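Local coordinates for protein cystatin-2 (PDB 3L0R) that inhibits a broad range of cysteine proteinases, including mammalian cathepsins L, S, B, C and H, as a salivary cystatin of the soft tick Ornithodoros moubata, at residues T25-E30 and K101-Y106; F34-V39 and I60-C65. All blocks are in the same frame, centred on the assembly; numbering follows the deposited sequence.

Contact 1 (T25-E30 and K101-Y106); sequences TSSQTE and KSVTSY
Tyr106 reaches from its strand to Thr25 and Gln28 in the type I turn Thr25-Gln28, after helix 15-25. With CG anti to the backbone N (chi1 -164°), the ring starts out under the Gln28 side chain. Tyr106 CB lies 3.9 Å from Gln28 CD, Tyr106 CG lies below that same Gln28 CD, and Tyr106 CD1 meets Gln28 CG and NE2. Farther out, Gln28 CG sits over the middle of the ring in a CH-pi contact, 3.6 Å from the Tyr106 centroid, and the Gln28 amide, tilted only 14° from the ring plane, stacks on that face. The bend of Gln28 at chi2 (-50°) folds CD back over the ring, while NE2 bonds to Ala24 O and touches Val103 CG1. At the tip, Tyr106 OH donates to Thr25 OG1 (2.8 Å), which lies in the ring plane and also bonds to Ala21 O. An alanine here removes the ring and hydroxyl, and would probably set the Gln28 side chain freer to turn and leave Thr25 OG1 without its donor. The contact ties the C-terminal end of helix 15-25 to outer strand 100-108, with Tyr106 also touching Ala90, Ile58 and Ile60 on the two strands next across the sheet.

Contact 2 (F34-V39 and I60-C65); sequences FYDTVV and ISPSVC
Backbone oxygens crowd the Phe34 ring: Cys65 O and Val64 O lie at its edge near the plane, Cys65 O 3.5 Å from Phe34 CD1, while Ser63 O approaches Phe34 CD1 obliquely. The Tyr35 ring touches Cys65 through CD2, 3.8 Å from Cys65 CB. Lys80 makes a cation-pi contact with the Phe34 ring, and Tyr72 meets the Tyr35 ring edge-to-face. The Asp36 carboxylate sets OD1 against Pro62 CA and OD2, salt-bridged to Arg32, against Ile60 CD1.

Regular antiparallel pairing covers Asp36-Val38 with Ile60-Pro62. Thr37 and Ser61 are a hydrogen-bonded pair, with Thr37 N to Ser61 O at 2.8 Å and Ser61 N to Thr37 O at 3.0 Å. Asp36 faces Pro62 in a non-hydrogen-bonded pair, a place where the missing proline N-H costs this ladder nothing. Beyond it, where the chain turns its corner at Val64, Tyr35 N bonds to Cys65 O almost straight along the carbonyl (C=O...N 175°).

Tyr35 O takes two donors from one residue: Ser63 N in the carbonyl plane, and Ser63 OG at 2.7 Å, 45° out of it. A chi1 of 79° puts OG between the backbone N and the carbonyl carbon, where it also accepts from Cys65 N (3.1 Å) in an ST turn. Thr37 CG2 packs on Ser63 CB; farther along the strands, Val39 CG2 packs on Ser61 CB (3.4 Å).

This is the end of the main cystatin hairpin remote from its connecting turn, which carries the family's QVVAG sequence. The Ser63 hydroxyl, in a buried residue, is satisfied twice, as donor to Tyr35 O and acceptor from Cys65 N, and so probably fixes the chain where it leaves the regular pairing and leads into Cys65, disulfide-bonded to Cys77.

Overall arrangement
Contact 1 is a surface contact between the loop after helix 15-25 and strand 100-108; contact 2, partly buried, pairs two neighbouring strands, 34-48 and 52-66, of the same antiparallel sheet. Their centres lie 13 Å apart, and they touch, among other places, where Thr25 CG2 packs on Asp36 O at 3.2 Å and Tyr106 OH lies against Ile60 CG2. Contact 1 is the smaller and rests on side chains, with a stacked amide and a single cross-segment hydrogen bond. Contact 2 rests mainly on backbone bonds between adjacent strands, supplemented by a serine hydroxyl. Together they place the helix end beside three strands of the sheet.

Contact 1 (T25-E30 and K101-Y106)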
ATOM      1  N   THR A  25      -2.580  -2.365   0.833  1.00 55.85           N
ATOM      2  CA  THR A  25      -2.279  -3.778   1.024  1.00 54.60           C
ATOM      3  C   THR A  25      -3.391  -4.501   1.788  1.00 55.00           C
ATOM      4  O   THR A  25      -3.791  -5.620   1.423  1.00 54.78           O
ATOM      5  CB  THR A  25      -0.913  -3.937   1.725  1.00 54.14           C
ATOM      6  OG1 THR A  25       0.103  -3.420   0.854  1.00 54.95           O
ATOM      7  CG2 THR A  25      -0.595  -5.392   2.039  1.00 53.26           C
ATOM      8  N   SER A  26      -3.887  -3.856   2.842  1.00 55.73           N
ATOM      9  CA  SER A  26      -4.936  -4.412   3.690  1.00 56.47           C
ATOM     10  C   SER A  26      -6.196  -4.681   2.856  1.00 56.95           C
ATOM     11  O   SER A  26      -7.122  -5.393   3.252  1.00 57.51           O
ATOM     12  CB  SER A  26      -5.251  -3.409   4.805  1.00 58.14           C
ATOM     13  OG  SER A  26      -6.017  -2.292   4.350  1.00 59.47           O
ATOM     14  N   SER A  27      -6.193  -4.094   1.683  1.00 56.66           N
ATOM     15  CA  SER A  27      -7.362  -3.992   0.881  1.00 58.29           C
ATOM     16  C   SER A  27      -7.383  -5.132  -0.158  1.00 57.69           C
ATOM     17  O   SER A  27      -8.377  -5.333  -0.858  1.00 58.36           O
ATOM     18  CB  SER A  27      -7.290  -2.615   0.233  1.00 59.52           C
ATOM     19  OG  SER A  27      -8.350  -2.430  -0.625  1.00 62.29           O
ATOM     20  N   GLN A  28      -6.278  -5.880  -0.226  1.00 55.94           N
ATOM     21  CA  GLN A  28      -6.096  -6.974  -1.183  1.00 55.54           C
ATOM     22  C   GLN A  28      -6.467  -8.296  -0.532  1.00 55.57           C
ATOM     23  O   GLN A  28      -5.613  -8.956   0.064  1.00 55.92           O
ATOM     24  CB  GLN A  28      -4.637  -7.011  -1.668  1.00 54.71           C
ATOM     25  CG  GLN A  28      -4.168  -5.704  -2.301  1.00 54.29           C
ATOM     26  CD  GLN A  28      -5.142  -5.212  -3.358  1.00 56.09           C
ATOM     27  OE1 GLN A  28      -5.496  -5.954  -4.273  1.00 57.36           O
ATOM     28  NE2 GLN A  28      -5.587  -3.964  -3.229  1.00 55.65           N
ATOM     29  N   THR A  29      -7.736  -8.682  -0.638  1.00 56.06           N
ATOM     30  CA  THR A  29      -8.278  -9.763   0.189  1.00 55.96           C
ATOM     31  C   THR A  29      -8.772 -10.988  -0.594  1.00 57.16           C
ATOM     32  O   THR A  29      -9.106 -12.018  -0.005  1.00 58.03           O
ATOM     33  CB  THR A  29      -9.423  -9.250   1.102  1.00 56.79           C
ATOM     34  OG1 THR A  29     -10.488  -8.732   0.293  1.00 56.94           O
ATOM     35  CG2 THR A  29      -8.914  -8.177   2.065  1.00 54.70           C
ATOM     36  N   GLU A  30      -8.808 -10.862  -1.917  1.00 57.56           N
ATOM     37  CA  GLU A  30      -9.274 -11.910  -2.806  1.00 59.07           C
ATOM     38  C   GLU A  30      -8.344 -13.135  -2.759  1.00 59.33           C
ATOM     39  O   GLU A  30      -7.135 -13.003  -2.881  1.00 57.52           O
ATOM     40  CB  GLU A  30      -9.391 -11.330  -4.227  1.00 59.82           C
ATOM     41  CG  GLU A  30     -10.001 -12.252  -5.287  1.00 62.24           C
ATOM     42  CD  GLU A  30      -9.927 -11.667  -6.713  1.00 64.58           C
ATOM     43  OE1 GLU A  30      -9.621 -10.448  -6.853  1.00 65.79           O
ATOM     44  OE2 GLU A  30     -10.178 -12.422  -7.694  1.00 65.34           O
ATOM     45  N   LYS A 101     -10.188   7.682  -1.093  1.00 72.27           N
ATOM     46  CA  LYS A 101      -8.999   6.977  -1.553  1.00 66.64           C
ATOM     47  C   LYS A 101      -9.481   5.701  -2.227  1.00 64.78           C
ATOM     48  O   LYS A 101     -10.331   4.984  -1.695  1.00 67.72           O
ATOM     49  CB  LYS A 101      -8.082   6.611  -0.379  1.00 66.42           C
ATOM     50  CG  LYS A 101      -7.410   7.779   0.289  1.00 70.32           C
ATOM     51  CD  LYS A 101      -6.307   7.305   1.235  1.00 73.01           C
ATOM     52  CE  LYS A 101      -6.723   7.278   2.724  1.00 81.42           C
ATOM     53  NZ  LYS A 101      -6.381   8.550   3.493  1.00 88.22           N
ATOM     54  N   SER A 102      -8.960   5.428  -3.408  1.00 61.84           N
ATOM     55  CA  SER A 102      -9.222   4.167  -4.069  1.00 60.96           C
ATOM     56  C   SER A 102      -7.923   3.576  -4.596  1.00 57.40           C
ATOM     57  O   SER A 102      -6.950   4.286  -4.861  1.00 56.49           O
ATOM     58  CB  SER A 102     -10.254   4.332  -5.182  1.00 64.09           C
ATOM     59  OG  SER A 102     -10.222   5.630  -5.720  1.00 65.30           O
ATOM     60  N   VAL A 103      -7.890   2.258  -4.711  1.00 57.11           N
ATOM     61  CA  VAL A 103      -6.703   1.606  -5.225  1.00 54.03           C
ATOM     62  C   VAL A 103      -6.907   1.489  -6.719  1.00 55.68           C
ATOM     63  O   VAL A 103      -7.746   0.699  -7.194  1.00 58.37           O
ATOM     64  CB  VAL A 103      -6.483   0.247  -4.566  1.00 53.79           C
ATOM     65  CG1 VAL A 103      -5.209  -0.400  -5.102  1.00 51.99           C
ATOM     66  CG2 VAL A 103      -6.411   0.418  -3.049  1.00 53.27           C
ATOM     67  N   THR A 104      -6.176   2.317  -7.465  1.00 55.35           N
ATOM     68  CA  THR A 104      -6.270   2.279  -8.929  1.00 57.94           C
ATOM     69  C   THR A 104      -5.765   0.943  -9.490  1.00 57.50           C
ATOM     70  O   THR A 104      -6.390   0.364 -10.368  1.00 60.98           O
ATOM     71  CB  THR A 104      -5.503   3.437  -9.563  1.00 59.65           C
ATOM     72  OG1 THR A 104      -5.985   4.660  -9.005  1.00 60.93           O
ATOM     73  CG2 THR A 104      -5.713   3.464 -11.068  1.00 65.07           C
ATOM     74  N   SER A 105      -4.636   0.467  -8.973  1.00 54.10           N
ATOM     75  CA  SER A 105      -4.029  -0.775  -9.430  1.00 54.16           C
ATOM     76  C   SER A 105      -3.105  -1.284  -8.350  1.00 51.33           C
ATOM     77  O   SER A 105      -2.597  -0.518  -7.541  1.00 50.19           O
ATOM     78  CB  SER A 105      -3.268  -0.596 -10.762  1.00 57.75           C
ATOM     79  OG  SER A 105      -2.172   0.308 -10.667  1.00 56.40           O
ATOM     80  N   TYR A 106      -2.905  -2.588  -8.327  1.00 52.18           N
ATOM     81  CA  TYR A 106      -2.043  -3.213  -7.353  1.00 51.38           C
ATOM     82  C   TYR A 106      -1.427  -4.416  -8.048  1.00 54.08           C
ATOM     83  O   TYR A 106      -2.114  -5.399  -8.353  1.00 56.32           O
ATOM     84  CB  TYR A 106      -2.848  -3.609  -6.111  1.00 50.86           C
ATOM     85  CG  TYR A 106      -2.012  -3.928  -4.896  1.00 50.64           C
ATOM     86  CD1 TYR A 106      -2.017  -3.083  -3.782  1.00 50.99           C
ATOM     87  CD2 TYR A 106      -1.256  -5.094  -4.831  1.00 52.81           C
ATOM     88  CE1 TYR A 106      -1.269  -3.380  -2.638  1.00 51.48           C
ATOM     89  CE2 TYR A 106      -0.513  -5.409  -3.691  1.00 54.33           C
ATOM     90  CZ  TYR A 106      -0.517  -4.549  -2.604  1.00 54.14           C
ATOM     91  OH  TYR A 106       0.225  -4.870  -1.493  1.00 56.66           O
TER

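Contact 2 (F34-V39 and I60-C65)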
ATOM      1  N   PHE A  34      -5.193 -14.958   4.793  1.00 60.21           N
ATOM      2  CA  PHE A  34      -4.633 -13.918   5.659  1.00 58.66           C
ATOM      3  C   PHE A  34      -4.470 -12.609   4.938  1.00 56.31           C
ATOM      4  O   PHE A  34      -4.237 -12.582   3.729  1.00 55.27           O
ATOM      5  CB  PHE A  34      -3.259 -14.337   6.196  1.00 58.63           C
ATOM      6  CG  PHE A  34      -3.303 -15.556   7.044  1.00 61.77           C
ATOM      7  CD1 PHE A  34      -3.513 -15.453   8.422  1.00 63.35           C
ATOM      8  CD2 PHE A  34      -3.153 -16.822   6.474  1.00 64.04           C
ATOM      9  CE1 PHE A  34      -3.567 -16.598   9.240  1.00 66.71           C
ATOM     10  CE2 PHE A  34      -3.196 -17.977   7.278  1.00 67.74           C
ATOM     11  CZ  PHE A  34      -3.409 -17.864   8.669  1.00 68.00           C
ATOM     12  N   TYR A  35      -4.564 -11.519   5.690  1.00 55.40           N
ATOM     13  CA  TYR A  35      -4.144 -10.244   5.161  1.00 54.13           C
ATOM     14  C   TYR A  35      -2.668 -10.317   4.837  1.00 53.62           C
ATOM     15  O   TYR A  35      -1.877 -10.919   5.586  1.00 54.60           O
ATOM     16  CB  TYR A  35      -4.374  -9.110   6.162  1.00 54.17           C
ATOM     17  CG  TYR A  35      -5.822  -8.748   6.392  1.00 54.53           C
ATOM     18  CD1 TYR A  35      -6.526  -7.978   5.465  1.00 54.52           C
ATOM     19  CD2 TYR A  35      -6.478  -9.145   7.559  1.00 55.39           C
ATOM     20  CE1 TYR A  35      -7.891  -7.621   5.692  1.00 55.95           C
ATOM     21  CE2 TYR A  35      -7.817  -8.805   7.795  1.00 57.17           C
ATOM     22  CZ  TYR A  35      -8.516  -8.048   6.859  1.00 56.65           C
ATOM     23  OH  TYR A  35      -9.819  -7.715   7.113  1.00 58.05           O
ATOM     24  N   ASP A  36      -2.301  -9.712   3.714  1.00 52.49           N
ATOM     25  CA  ASP A  36      -0.900  -9.394   3.466  1.00 52.30           C
ATOM     26  C   ASP A  36      -0.613  -8.094   4.197  1.00 52.21           C
ATOM     27  O   ASP A  36      -1.532  -7.292   4.472  1.00 52.36           O
ATOM     28  CB  ASP A  36      -0.613  -9.225   1.970  1.00 51.60           C
ATOM     29  CG  ASP A  36      -0.697 -10.527   1.197  1.00 52.96           C
ATOM     30  OD1 ASP A  36      -0.333 -11.606   1.727  1.00 53.51           O
ATOM     31  OD2 ASP A  36      -1.129 -10.461   0.032  1.00 55.47           O
ATOM     32  N   THR A  37       0.655  -7.872   4.511  1.00 51.89           N
ATOM     33  CA  THR A  37       1.042  -6.622   5.142  1.00 51.77           C
ATOM     34  C   THR A  37       2.307  -6.046   4.511  1.00 51.79           C
ATOM     35  O   THR A  37       2.975  -6.695   3.701  1.00 51.18           O
ATOM     36  CB  THR A  37       1.191  -6.786   6.691  1.00 53.25           C
ATOM     37  OG1 THR A  37       1.372  -5.499   7.293  1.00 52.60           O
ATOM     38  CG2 THR A  37       2.372  -7.710   7.043  1.00 52.81           C
ATOM     39  N   VAL A  38       2.635  -4.828   4.914  1.00 52.81           N
ATOM     40  CA  VAL A  38       3.800  -4.142   4.413  1.00 53.46           C
ATOM     41  C   VAL A  38       5.040  -4.455   5.248  1.00 54.85           C
ATOM     42  O   VAL A  38       5.013  -4.367   6.471  1.00 56.85           O
ATOM     43  CB  VAL A  38       3.561  -2.623   4.359  1.00 54.13           C
ATOM     44  CG1 VAL A  38       4.800  -1.900   3.820  1.00 55.89           C
ATOM     45  CG2 VAL A  38       2.375  -2.322   3.498  1.00 52.92           C
ATOM     46  N   VAL A  39       6.125  -4.810   4.563  1.00 54.79           N
ATOM     47  CA  VAL A  39       7.414  -4.996   5.169  1.00 55.66           C
ATOM     48  C   VAL A  39       8.217  -3.726   4.941  1.00 56.95           C
ATOM     49  O   VAL A  39       8.841  -3.206   5.864  1.00 58.47           O
ATOM     50  CB  VAL A  39       8.147  -6.214   4.548  1.00 56.02           C
ATOM     51  CG1 VAL A  39       9.581  -6.357   5.090  1.00 56.57           C
ATOM     52  CG2 VAL A  39       7.373  -7.487   4.827  1.00 56.66           C
ATOM     53  N   ILE A  60       5.843  -6.744   0.326  1.00 53.19           N
ATOM     54  CA  ILE A  60       4.760  -7.287   1.130  1.00 52.02           C
ATOM     55  C   ILE A  60       5.056  -8.707   1.577  1.00 53.44           C
ATOM     56  O   ILE A  60       5.932  -9.384   1.022  1.00 54.22           O
ATOM     57  CB  ILE A  60       3.382  -7.209   0.409  1.00 51.09           C
ATOM     58  CG1 ILE A  60       3.285  -8.255  -0.714  1.00 51.92           C
ATOM     59  CG2 ILE A  60       3.108  -5.770  -0.065  1.00 48.62           C
ATOM     60  CD1 ILE A  60       1.881  -8.460  -1.267  1.00 51.25           C
ATOM     61  N   SER A  61       4.301  -9.146   2.582  1.00 53.46           N
ATOM     62  CA  SER A  61       4.502 -10.451   3.202  1.00 55.03           C
ATOM     63  C   SER A  61       3.202 -10.811   3.888  1.00 54.61           C
ATOM     64  O   SER A  61       2.547  -9.934   4.444  1.00 54.60           O
ATOM     65  CB  SER A  61       5.625 -10.381   4.247  1.00 55.91           C
ATOM     66  OG  SER A  61       6.249 -11.641   4.415  1.00 58.30           O
ATOM     67  N   PRO A  62       2.810 -12.096   3.843  1.00 55.37           N
ATOM     68  CA  PRO A  62       1.603 -12.529   4.569  1.00 55.26           C
ATOM     69  C   PRO A  62       1.696 -12.243   6.070  1.00 55.23           C
ATOM     70  O   PRO A  62       2.740 -12.520   6.683  1.00 56.76           O
ATOM     71  CB  PRO A  62       1.560 -14.040   4.325  1.00 56.86           C
ATOM     72  CG  PRO A  62       2.414 -14.264   3.090  1.00 57.55           C
ATOM     73  CD  PRO A  62       3.461 -13.195   3.106  1.00 56.36           C
ATOM     74  N   SER A  63       0.611 -11.713   6.643  1.00 54.36           N
ATOM     75  CA  SER A  63       0.528 -11.380   8.073  1.00 54.75           C
ATOM     76  C   SER A  63      -0.081 -12.493   8.923  1.00 56.06           C
ATOM     77  O   SER A  63      -0.542 -13.505   8.420  1.00 56.12           O
ATOM     78  CB  SER A  63      -0.264 -10.076   8.299  1.00 54.42           C
ATOM     79  OG  SER A  63      -1.671 -10.280   8.226  1.00 54.57           O
ATOM     80  N   VAL A  64      -0.066 -12.284  10.229  1.00 57.53           N
ATOM     81  CA  VAL A  64      -0.673 -13.201  11.170  1.00 59.59           C
ATOM     82  C   VAL A  64      -2.201 -13.035  11.259  1.00 60.44           C
ATOM     83  O   VAL A  64      -2.883 -13.854  11.886  1.00 62.31           O
ATOM     84  CB  VAL A  64      -0.057 -13.031  12.563  1.00 61.57           C
ATOM     85  CG1 VAL A  64       1.435 -13.448  12.561  1.00 61.57           C
ATOM     86  CG2 VAL A  64      -0.241 -11.580  13.058  1.00 61.66           C
ATOM     87  N   CYS A  65      -2.739 -11.991  10.629  1.00 59.59           N
ATOM     88  CA  CYS A  65      -4.176 -11.708  10.729  1.00 60.80           C
ATOM     89  C   CYS A  65      -5.018 -12.437   9.707  1.00 60.62           C
ATOM     90  O   CYS A  65      -4.865 -12.240   8.512  1.00 58.91           O
ATOM     91  CB  CYS A  65      -4.456 -10.222  10.615  1.00 60.18           C
ATOM     92  SG  CYS A  65      -3.824  -9.245  11.967  1.00 62.90           S
TER